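Local coordinates for protein farnesyl diphosphate phosphatase YisP (Bacillus subtilis subsp. subtilis, PDB 3WE9) that hydrolyses farnesyl diphosphate to farnesol and diphosphate, an activity involved in biofilm formation, at residues A[124-129]-A[155-160]. Residues are numbered along the deposited sequence; the frame is centred on the assembly and turned at random.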
loop_
_atom_site.group_PDB
_atom_site.type_symbol
_atom_site.label_atom_id
_atom_site.label_comp_id
_atom_site.label_asym_id
_atom_site.label_seq_id
_atom_site.Cartn_x
_atom_site.Cartn_y
_atom_site.Cartn_z
ATOM N N TYR A 124 -7.118 10.676 -2.438
ATOM C CA TYR A 124 -7.086 9.944 -1.185
ATOM C C TYR A 124 -5.973 8.894 -1.163
ATOM O O TYR A 124 -5.291 8.725 -0.153
ATOM C CB TYR A 124 -8.415 9.258 -0.925
ATOM C CG TYR A 124 -8.427 8.584 0.414
ATOM C CD1 TYR A 124 -8.232 9.326 1.580
ATOM C CD2 TYR A 124 -8.589 7.208 0.526
ATOM C CE1 TYR A 124 -8.198 8.716 2.823
ATOM C CE2 TYR A 124 -8.557 6.586 1.770
ATOM C CZ TYR A 124 -8.364 7.346 2.910
ATOM O OH TYR A 124 -8.349 6.746 4.146
ATOM N N ALA A 125 -5.811 8.174 -2.268
ATOM C CA ALA A 125 -4.768 7.155 -2.356
ATOM C C ALA A 125 -3.414 7.857 -2.290
ATOM O O ALA A 125 -2.441 7.322 -1.764
ATOM C CB ALA A 125 -4.899 6.387 -3.666
ATOM N N TYR A 126 -3.369 9.067 -2.836
ATOM C CA TYR A 126 -2.150 9.866 -2.851
ATOM C C TYR A 126 -1.731 10.277 -1.443
ATOM O O TYR A 126 -0.564 10.134 -1.070
ATOM C CB TYR A 126 -2.360 11.111 -3.721
ATOM C CG TYR A 126 -1.241 12.131 -3.642
ATOM C CD1 TYR A 126 0.071 11.784 -3.964
ATOM C CD2 TYR A 126 -1.495 13.441 -3.240
ATOM C CE1 TYR A 126 1.107 12.717 -3.888
ATOM C CE2 TYR A 126 -0.468 14.386 -3.159
ATOM C CZ TYR A 126 0.828 14.016 -3.485
ATOM O OH TYR A 126 1.841 14.943 -3.419
ATOM N N ARG A 127 -2.691 10.757 -0.659
ATOM C CA ARG A 127 -2.418 11.219 0.700
ATOM C C ARG A 127 -2.105 10.106 1.689
ATOM O O ARG A 127 -1.564 10.366 2.763
ATOM C CB ARG A 127 -3.603 12.033 1.231
ATOM C CG ARG A 127 -4.025 13.192 0.347
ATOM C CD ARG A 127 -5.187 13.956 0.986
ATOM N NE ARG A 127 -6.312 13.076 1.306
ATOM C CZ ARG A 127 -7.480 13.077 0.665
ATOM N NH1 ARG A 127 -7.691 13.914 -0.339
ATOM N NH2 ARG A 127 -8.442 12.243 1.030
ATOM N N THR A 128 -2.458 8.870 1.343
ATOM C CA THR A 128 -2.194 7.747 2.233
ATOM C C THR A 128 -1.096 6.843 1.660
ATOM O O THR A 128 0.043 6.866 2.139
ATOM C CB THR A 128 -3.492 6.938 2.513
ATOM O OG1 THR A 128 -4.135 6.592 1.276
ATOM C CG2 THR A 128 -4.459 7.769 3.364
ATOM N N GLY A 129 -1.428 6.061 0.634
ATOM C CA GLY A 129 -0.433 5.194 0.021
ATOM C C GLY A 129 0.733 5.971 -0.572
ATOM O O GLY A 129 1.892 5.594 -0.394
ATOM N N LEU A 155 4.092 3.978 -6.551
ATOM C CA LEU A 155 3.970 2.618 -6.037
ATOM C C LEU A 155 3.020 2.584 -4.837
ATOM O O LEU A 155 2.100 1.774 -4.788
ATOM C CB LEU A 155 5.338 2.077 -5.618
ATOM C CG LEU A 155 5.304 0.669 -5.008
ATOM C CD1 LEU A 155 4.743 -0.318 -6.024
ATOM C CD2 LEU A 155 6.706 0.263 -4.563
ATOM N N GLY A 156 3.246 3.469 -3.873
ATOM C CA GLY A 156 2.395 3.506 -2.696
ATOM C C GLY A 156 0.952 3.825 -3.044
ATOM O O GLY A 156 0.019 3.237 -2.488
ATOM N N LEU A 157 0.778 4.772 -3.956
ATOM C CA LEU A 157 -0.538 5.192 -4.427
ATOM C C LEU A 157 -1.244 3.986 -5.059
ATOM O O LEU A 157 -2.381 3.667 -4.719
ATOM C CB LEU A 157 -0.356 6.314 -5.463
ATOM C CG LEU A 157 -1.442 7.047 -6.273
ATOM C CD1 LEU A 157 -2.714 6.236 -6.395
ATOM C CD2 LEU A 157 -1.708 8.384 -5.640
ATOM N N ALA A 158 -0.551 3.315 -5.975
ATOM C CA ALA A 158 -1.107 2.148 -6.659
ATOM C C ALA A 158 -1.482 1.031 -5.676
ATOM O O ALA A 158 -2.534 0.398 -5.802
ATOM C CB ALA A 158 -0.100 1.622 -7.680
ATOM N N ILE A 159 -0.616 0.787 -4.698
ATOM C CA ILE A 159 -0.877 -0.255 -3.709
ATOM C C ILE A 159 -2.151 0.047 -2.917
ATOM O O ILE A 159 -2.937 -0.855 -2.600
ATOM C CB ILE A 159 0.332 -0.405 -2.759
ATOM C CG1 ILE A 159 1.501 -1.049 -3.521
ATOM C CG2 ILE A 159 -0.052 -1.220 -1.534
ATOM C CD1 ILE A 159 2.832 -1.049 -2.756
ATOM N N GLN A 160 -2.366 1.319 -2.602
ATOM C CA GLN A 160 -3.571 1.698 -1.873
ATOM C C GLN A 160 -4.792 1.455 -2.769
ATOM O O GLN A 160 -5.832 0.968 -2.315
ATOM C CB GLN A 160 -3.493 3.168 -1.451
ATOM C CG GLN A 160 -4.608 3.593 -0.515
ATOM C CD GLN A 160 -4.553 2.876 0.826
ATOM O OE1 GLN A 160 -4.567 1.649 0.889
ATOM N NE2 GLN A 160 -4.496 3.645 1.906
#
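Leu157, Gln160 and Gly129 bury the most surface where helices 118-140 and 145-165 cross within the all-helical fold of the phytoene/squalene synthase family. The local axes approach to 7.7 Å at 114°, and a pair of glycines permits this closeness. The CA atoms of Gly129 and Gly156 lie 4.3 Å apart, and two CA-H...O contacts run in opposite senses between them: Gly156 CA to Gly129 O at 3.1 Å, and Gly129 CA to Gly156 O at 3.2 Å. A CB modelled on either glycine would collide with the carbonyl oxygen of the other, so backbone meets backbone here.

On one flank of the glycine pair, Leu157 packs through CD1, which presses on CB of Ala125 at 3.5 Å, a tight carbon pair. Its CD2 is modelled beside CB of Tyr126, though that placement is doubtful. Leu157 also touches Tyr215 of helix 199-221, linking the crossing to a third helix.

Gln160 packs beside the glycine pair as well. Its CG is anti to the backbone N and packs over CA of Ala125, while CB faces CA of Gly129 at 4.0 Å. The chain then bends at chi2, and NE2 of Gln160 donates to OG1 of Thr128 at 3.0 Å, the two side chains crossing at about a right angle. The N-H...O angle of 166° shows a nearly straight bond, with OG1 only 7° out of the amide plane. An alanine in place of Thr128 would probably leave the Gln160 amide without this acceptor and freer to turn. Thr128 OG1 in turn donates to Tyr124 O at 2.8 Å, so one hydroxyl accepts across the crossing and donates back into its own helix, tilted from the Tyr124 carbonyl plane.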